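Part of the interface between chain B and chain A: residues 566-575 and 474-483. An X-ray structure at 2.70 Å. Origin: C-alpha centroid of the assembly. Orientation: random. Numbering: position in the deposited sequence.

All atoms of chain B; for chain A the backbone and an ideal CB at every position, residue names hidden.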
ATOM      1  N   GLU B 566      -4.059 -10.111 -81.864  1.00 54.33           N
ATOM      2  CA  GLU B 566      -3.458  -9.159 -82.775  1.00 44.64           C
ATOM      3  C   GLU B 566      -2.108  -9.680 -83.250  1.00 45.53           C
ATOM      4  O   GLU B 566      -1.674  -9.370 -84.341  1.00 49.26           O
ATOM      5  CB  GLU B 566      -3.249  -7.879 -82.004  1.00 38.69           C
ATOM      6  CG  GLU B 566      -3.342  -6.594 -82.724  1.00 44.84           C
ATOM      7  CD  GLU B 566      -3.231  -5.436 -81.707  1.00 79.37           C
ATOM      8  OE1 GLU B 566      -4.012  -5.444 -80.673  1.00 52.33           O
ATOM      9  OE2 GLU B 566      -2.339  -4.559 -81.931  1.00 52.43           O
ATOM     10  N   THR B 567      -1.430 -10.465 -82.429  1.00 43.78           N
ATOM     11  CA  THR B 567      -0.144 -10.994 -82.819  1.00 32.74           C
ATOM     12  C   THR B 567      -0.301 -12.073 -83.859  1.00 48.36           C
ATOM     13  O   THR B 567       0.497 -12.176 -84.783  1.00 53.74           O
ATOM     14  CB  THR B 567       0.573 -11.625 -81.658  1.00 39.30           C
ATOM     15  OG1 THR B 567       1.032 -10.599 -80.790  1.00 41.93           O
ATOM     16  CG2 THR B 567       1.773 -12.445 -82.128  1.00 27.67           C
ATOM     17  N   SER B 568      -1.300 -12.925 -83.711  1.00 50.26           N
ATOM     18  CA  SER B 568      -1.399 -14.019 -84.649  1.00 49.79           C
ATOM     19  C   SER B 568      -1.825 -13.398 -85.987  1.00 48.34           C
ATOM     20  O   SER B 568      -1.368 -13.807 -87.051  1.00 57.88           O
ATOM     21  CB  SER B 568      -2.346 -15.118 -84.135  1.00 39.53           C
ATOM     22  OG  SER B 568      -3.714 -14.878 -84.462  1.00 53.07           O
ATOM     23  N   LEU B 569      -2.653 -12.369 -85.911  1.00 34.40           N
ATOM     24  CA  LEU B 569      -3.239 -11.747 -87.082  1.00 45.12           C
ATOM     25  C   LEU B 569      -2.175 -11.069 -87.916  1.00 58.57           C
ATOM     26  O   LEU B 569      -2.377 -10.853 -89.103  1.00 63.13           O
ATOM     27  CB  LEU B 569      -4.213 -10.691 -86.638  1.00 41.89           C
ATOM     28  CG  LEU B 569      -5.380 -10.415 -87.539  1.00 48.36           C
ATOM     29  CD1 LEU B 569      -6.310 -11.605 -87.622  1.00 47.05           C
ATOM     30  CD2 LEU B 569      -6.114  -9.256 -86.947  1.00 51.67           C
ATOM     31  N   LYS B 570      -1.060 -10.717 -87.278  1.00 46.74           N
ATOM     32  CA  LYS B 570       0.059 -10.088 -87.948  1.00 50.23           C
ATOM     33  C   LYS B 570       0.989 -11.164 -88.457  1.00 50.38           C
ATOM     34  O   LYS B 570       1.679 -10.960 -89.454  1.00 48.47           O
ATOM     35  CB  LYS B 570       0.844  -9.164 -86.994  1.00 40.45           C
ATOM     36  CG  LYS B 570       1.350  -7.915 -87.632  1.00 31.90           C
ATOM     37  CD  LYS B 570       0.148  -7.120 -88.085  1.00 38.49           C
ATOM     38  CE  LYS B 570       0.511  -5.744 -88.553  1.00 41.49           C
ATOM     39  NZ  LYS B 570      -0.668  -5.094 -89.193  1.00 45.36           N
ATOM     40  N   ARG B 571       1.037 -12.284 -87.728  1.00 59.05           N
ATOM     41  CA  ARG B 571       1.924 -13.408 -88.048  1.00 53.52           C
ATOM     42  C   ARG B 571       1.423 -13.934 -89.373  1.00 61.53           C
ATOM     43  O   ARG B 571       2.223 -14.334 -90.232  1.00 58.59           O
ATOM     44  CB  ARG B 571       1.880 -14.523 -86.976  1.00 46.16           C
ATOM     45  CG  ARG B 571       2.762 -14.288 -85.744  1.00 39.25           C
ATOM     46  CD  ARG B 571       3.076 -15.561 -84.981  1.00 28.92           C
ATOM     47  NE  ARG B 571       4.388 -15.437 -84.349  1.00 43.27           N
ATOM     48  CZ  ARG B 571       4.608 -15.279 -83.025  1.00 64.75           C
ATOM     49  NH1 ARG B 571       3.588 -15.274 -82.141  1.00 54.69           N
ATOM     50  NH2 ARG B 571       5.865 -15.153 -82.552  1.00 40.10           N
ATOM     51  N   GLN B 572       0.089 -13.892 -89.515  1.00 55.54           N
ATOM     52  CA  GLN B 572      -0.623 -14.304 -90.713  1.00 53.72           C
ATOM     53  C   GLN B 572      -0.315 -13.348 -91.875  1.00 59.38           C
ATOM     54  O   GLN B 572       0.155 -13.767 -92.929  1.00 54.24           O
ATOM     55  CB  GLN B 572      -2.126 -14.340 -90.425  1.00 49.80           C
ATOM     56  CG  GLN B 572      -2.962 -15.049 -91.504  1.00 71.76           C
ATOM     57  CD  GLN B 572      -4.337 -14.394 -91.798  1.00 81.31           C
ATOM     58  OE1 GLN B 572      -4.480 -13.143 -91.850  1.00 69.90           O
ATOM     59  NE2 GLN B 572      -5.347 -15.249 -92.035  1.00 60.25           N
ATOM     60  N   LYS B 573      -0.581 -12.064 -91.676  1.00 55.01           N
ATOM     61  CA  LYS B 573      -0.275 -11.053 -92.671  1.00 49.50           C
ATOM     62  C   LYS B 573       1.187 -11.182 -93.170  1.00 59.76           C
ATOM     63  O   LYS B 573       1.438 -11.065 -94.363  1.00 51.11           O
ATOM     64  CB  LYS B 573      -0.527  -9.660 -92.071  1.00 53.36           C
ATOM     65  CG  LYS B 573      -0.569  -8.467 -93.049  1.00 56.27           C
ATOM     66  CD  LYS B 573      -1.976  -8.236 -93.622  1.00 73.29           C
ATOM     67  CE  LYS B 573      -2.198  -6.773 -94.078  1.00 82.14           C
ATOM     68  NZ  LYS B 573      -2.325  -5.753 -92.949  1.00 65.04           N
ATOM     69  N   VAL B 574       2.144 -11.428 -92.274  1.00 46.35           N
ATOM     70  CA  VAL B 574       3.546 -11.507 -92.672  1.00 29.75           C
ATOM     71  C   VAL B 574       3.862 -12.800 -93.392  1.00 52.76           C
ATOM     72  O   VAL B 574       4.768 -12.855 -94.202  1.00 49.96           O
ATOM     73  CB  VAL B 574       4.467 -11.365 -91.494  1.00 28.22           C
ATOM     74  CG1 VAL B 574       5.833 -11.913 -91.788  1.00 34.18           C
ATOM     75  CG2 VAL B 574       4.568  -9.922 -91.130  1.00 43.19           C
ATOM     76  N   LYS B 575       3.118 -13.856 -93.109  1.00 67.19           N
ATOM     77  CA  LYS B 575       3.300 -15.096 -93.840  1.00 53.67           C
ATOM     78  C   LYS B 575       2.782 -14.850 -95.263  1.00 63.87           C
ATOM     79  O   LYS B 575       3.457 -15.189 -96.230  1.00 60.57           O
ATOM     80  CB  LYS B 575       2.556 -16.251 -93.152  1.00 55.71           C
ATOM     81  CG  LYS B 575       2.984 -17.640 -93.624  1.00 62.00           C
ATOM     82  CD  LYS B 575       2.258 -18.755 -92.889  1.00 59.65           C
ATOM     83  CE  LYS B 575       2.337 -18.590 -91.373  1.00 71.78           C
ATOM     84  NZ  LYS B 575       1.566 -19.663 -90.664  1.00 62.50           N
TER
ATOM     85  N   UNK A 474       8.205  -6.369 -83.428  1.00 54.91           N
ATOM     86  CA  UNK A 474       9.108  -7.027 -84.355  1.00 44.16           C
ATOM     87  C   UNK A 474       8.338  -7.568 -85.536  1.00 36.27           C
ATOM     88  O   UNK A 474       8.866  -7.630 -86.612  1.00 48.31           O
ATOM     89  CB  UNK A 474       9.880  -8.150 -83.660  1.00 44.16           C
ATOM     90  N   UNK A 475       7.092  -7.961 -85.354  1.00 38.93           N
ATOM     91  CA  UNK A 475       6.311  -8.401 -86.487  1.00 33.76           C
ATOM     92  C   UNK A 475       5.867  -7.196 -87.271  1.00 47.56           C
ATOM     93  O   UNK A 475       5.657  -7.302 -88.454  1.00 55.49           O
ATOM     94  CB  UNK A 475       5.110  -9.239 -86.044  1.00 33.76           C
ATOM     95  N   UNK A 476       5.704  -6.045 -86.634  1.00 37.25           N
ATOM     96  CA  UNK A 476       5.244  -4.908 -87.374  1.00 30.08           C
ATOM     97  C   UNK A 476       6.357  -4.427 -88.289  1.00 41.92           C
ATOM     98  O   UNK A 476       6.083  -3.936 -89.371  1.00 44.17           O
ATOM     99  CB  UNK A 476       4.779  -3.796 -86.432  1.00 30.08           C
ATOM    100  N   UNK A 477       7.607  -4.579 -87.873  1.00 35.31           N
ATOM    101  CA  UNK A 477       8.731  -4.120 -88.664  1.00 29.02           C
ATOM    102  C   UNK A 477       8.896  -5.037 -89.897  1.00 38.35           C
ATOM    103  O   UNK A 477       9.167  -4.568 -90.998  1.00 40.20           O
ATOM    104  CB  UNK A 477      10.006  -4.096 -87.819  1.00 29.02           C
ATOM    105  N   UNK A 478       8.680  -6.340 -89.725  1.00 44.17           N
ATOM    106  CA  UNK A 478       8.788  -7.282 -90.838  1.00 44.41           C
ATOM    107  C   UNK A 478       7.664  -7.068 -91.816  1.00 39.61           C
ATOM    108  O   UNK A 478       7.732  -7.531 -92.922  1.00 51.40           O
ATOM    109  CB  UNK A 478       8.781  -8.727 -90.336  1.00 44.41           C
ATOM    110  N   UNK A 479       6.602  -6.405 -91.418  1.00 42.10           N
ATOM    111  CA  UNK A 479       5.502  -6.259 -92.330  1.00 40.62           C
ATOM    112  C   UNK A 479       5.796  -5.053 -93.159  1.00 41.37           C
ATOM    113  O   UNK A 479       5.615  -5.050 -94.353  1.00 50.35           O
ATOM    114  CB  UNK A 479       4.158  -6.141 -91.607  1.00 40.62           C
ATOM    115  N   UNK A 480       6.295  -4.011 -92.545  1.00 45.34           N
ATOM    116  CA  UNK A 480       6.569  -2.855 -93.354  1.00 55.97           C
ATOM    117  C   UNK A 480       7.874  -3.019 -94.154  1.00 67.65           C
ATOM    118  O   UNK A 480       7.995  -2.382 -95.203  1.00 70.17           O
ATOM    119  CB  UNK A 480       6.636  -1.610 -92.467  1.00 55.97           C
ATOM    120  N   UNK A 481       8.812  -3.888 -93.739  1.00 56.24           N
ATOM    121  CA  UNK A 481       9.949  -4.213 -94.640  1.00 53.98           C
ATOM    122  C   UNK A 481       9.525  -4.997 -95.879  1.00 47.82           C
ATOM    123  O   UNK A 481       9.947  -4.694 -96.963  1.00 45.65           O
ATOM    124  CB  UNK A 481      11.004  -5.019 -93.880  1.00 53.98           C
ATOM    125  N   UNK A 482       8.661  -5.976 -95.732  1.00 39.60           N
ATOM    126  CA  UNK A 482       8.191  -6.679 -96.898  1.00 44.42           C
ATOM    127  C   UNK A 482       7.415  -5.792 -97.868  1.00 46.16           C
ATOM    128  O   UNK A 482       7.493  -5.950 -99.071  1.00 53.58           O
ATOM    129  CB  UNK A 482       7.316  -7.856 -96.461  1.00 44.42           C
ATOM    130  N   UNK A 483       6.619  -4.882 -97.359  1.00 56.21           N
ATOM    131  CA  UNK A 483       5.658  -4.237 -98.212  1.00 47.33           C
ATOM    132  C   UNK A 483       6.403  -3.206 -99.042  1.00 54.55           C
ATOM    133  O   UNK A 483       6.047  -2.961-100.183  1.00 48.30           O
ATOM    134  CB  UNK A 483       4.526  -3.602 -97.402  1.00 47.33           C
TER

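The two helices run in nearly the same direction, with 25° between their axes and a closest approach of 9.5 Å.

Position 474 has no atom of chain B within 5.5 Å of its ideal CB. Helical backbone angles and open space leave almost any helix-compatible residue possible; Glu A474 occupies it without touching the partner.

Position 475 points toward chain B. Its ideal CB lies 4.3 Å from Lys B570 CG and 5.2 Å from Val B574 CG2, among the aliphatic parts of several side chains, which suits Leu, Ile or Met. The deposited residue is Leu A475, in the m,t rotamer. Its CD1 reaches between Thr B567 and Arg B571, 3.5 Å from Arg B571 CG and 4.0 Å from Thr B567 CG2.

At 476 CA-to-CB points sideways, and the ideal CB is 5.1 Å from Lys B570 CE. A modest aliphatic group could pack on the lysine methylenes, and a longer polar or acidic chain could also be accommodated. Val A476 takes the first course, placing CG2 4.0 Å from Lys B570 CE. Position 477 is out of reach and undemanding; it is Val A477.

Position 478 points toward chain B, its ideal CB 4.5 Å from Val B574 CG2. An aliphatic residue would fit, as would a long chain able to extend past the valine. Arg A478 extends so that Val B574 CG1 lies over one face of its guanidinium, 3.5 Å from NH2.

Position 479 offers the clearest electrostatic cue. Its ideal CB is 3.8 Å from Val B574 CG2, and the amines of Lys B570 and Lys B573 lie on the same side, so an acid is favoured, with Glu having greater reach than Asp; Gln could supply an acceptor without the charge. Glu A479 has chi1 and chi2 both t, and its OE2 accepts from Lys B573 NZ at 3.2 Å and, weakly, from Lys B570 NZ at 3.3 Å. Both pairs are salt bridges, so one carboxylate oxygen serves two lysines.

Positions 480 and 481 are out of reach and permit polar residues; they are Gln A480 and Asn A481.

Position 482 points toward chain B but too distantly for a small side chain to touch it. A longer apolar residue is suitable, and Leu A482 brings CD1 to 4.2 Å from Val B574 CG1. With 475, 478 and 479, it completes the hole receiving Val B574. Position 483, out of reach, is Ala A483.

Chain A (474-483) ELVVREQNLA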
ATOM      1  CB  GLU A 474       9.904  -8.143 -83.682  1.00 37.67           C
ATOM      2  CG  GLU A 474      10.911  -7.638 -82.659  1.00 40.18           C
ATOM      3  CD  GLU A 474      11.741  -8.756 -82.050  1.00 59.72           C
ATOM      4  OE1 GLU A 474      11.172  -9.848 -81.742  1.00 47.32           O
ATOM      5  OE2 GLU A 474      12.968  -8.526 -81.883  1.00 57.53           O
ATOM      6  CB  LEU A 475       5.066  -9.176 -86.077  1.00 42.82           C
ATOM      7  CG  LEU A 475       5.262 -10.628 -85.668  1.00 48.83           C
ATOM      8  CD1 LEU A 475       3.888 -11.057 -85.224  1.00 52.27           C
ATOM      9  CD2 LEU A 475       5.791 -11.528 -86.797  1.00 20.83           C
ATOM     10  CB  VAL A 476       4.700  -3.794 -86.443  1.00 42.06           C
ATOM     11  CG1 VAL A 476       4.805  -2.410 -87.084  1.00 36.19           C
ATOM     12  CG2 VAL A 476       3.282  -4.057 -86.156  1.00 31.39           C
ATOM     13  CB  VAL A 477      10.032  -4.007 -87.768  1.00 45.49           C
ATOM     14  CG1 VAL A 477      11.356  -4.258 -88.563  1.00 20.61           C
ATOM     15  CG2 VAL A 477      10.069  -2.667 -87.028  1.00 27.55           C
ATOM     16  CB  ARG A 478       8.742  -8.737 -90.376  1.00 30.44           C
ATOM     17  CG  ARG A 478      10.024  -9.231 -89.802  1.00 40.52           C
ATOM     18  CD  ARG A 478       9.832 -10.577 -89.091  1.00 39.49           C
ATOM     19  NE  ARG A 478       9.425 -11.616 -90.031  1.00 40.26           N
ATOM     20  CZ  ARG A 478       8.986 -12.828 -89.694  1.00 55.81           C
ATOM     21  NH1 ARG A 478       8.873 -13.180 -88.417  1.00 46.50           N
ATOM     22  NH2 ARG A 478       8.632 -13.690 -90.647  1.00 52.94           N
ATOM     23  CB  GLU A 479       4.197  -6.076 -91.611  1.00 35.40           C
ATOM     24  CG  GLU A 479       3.057  -5.917 -92.539  1.00 34.91           C
ATOM     25  CD  GLU A 479       1.907  -5.305 -91.845  1.00 51.17           C
ATOM     26  OE1 GLU A 479       2.193  -4.482 -90.934  1.00 51.80           O
ATOM     27  OE2 GLU A 479       0.745  -5.650 -92.177  1.00 44.01           O
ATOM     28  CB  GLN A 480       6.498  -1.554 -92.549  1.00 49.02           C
ATOM     29  CG  GLN A 480       7.163  -1.574 -91.197  1.00 50.03           C
ATOM     30  CD  GLN A 480       6.581  -0.531 -90.224  1.00 65.17           C
ATOM     31  OE1 GLN A 480       5.356  -0.240 -90.221  1.00 39.43           O
ATOM     32  NE2 GLN A 480       7.470   0.037 -89.380  1.00 53.27           N
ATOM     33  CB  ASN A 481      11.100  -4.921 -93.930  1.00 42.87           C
ATOM     34  CG  ASN A 481      11.848  -3.997 -92.984  1.00 61.28           C
ATOM     35  OD1 ASN A 481      11.361  -2.906 -92.649  1.00 59.53           O
ATOM     36  ND2 ASN A 481      13.014  -4.432 -92.521  1.00 40.54           N
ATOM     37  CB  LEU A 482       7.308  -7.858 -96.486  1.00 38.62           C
ATOM     38  CG  LEU A 482       8.156  -8.919 -95.816  1.00 42.89           C
ATOM     39  CD1 LEU A 482       7.308 -10.015 -95.200  1.00 64.08           C
ATOM     40  CD2 LEU A 482       9.091  -9.495 -96.792  1.00 56.08           C
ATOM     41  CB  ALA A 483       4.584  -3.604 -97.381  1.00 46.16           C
TER
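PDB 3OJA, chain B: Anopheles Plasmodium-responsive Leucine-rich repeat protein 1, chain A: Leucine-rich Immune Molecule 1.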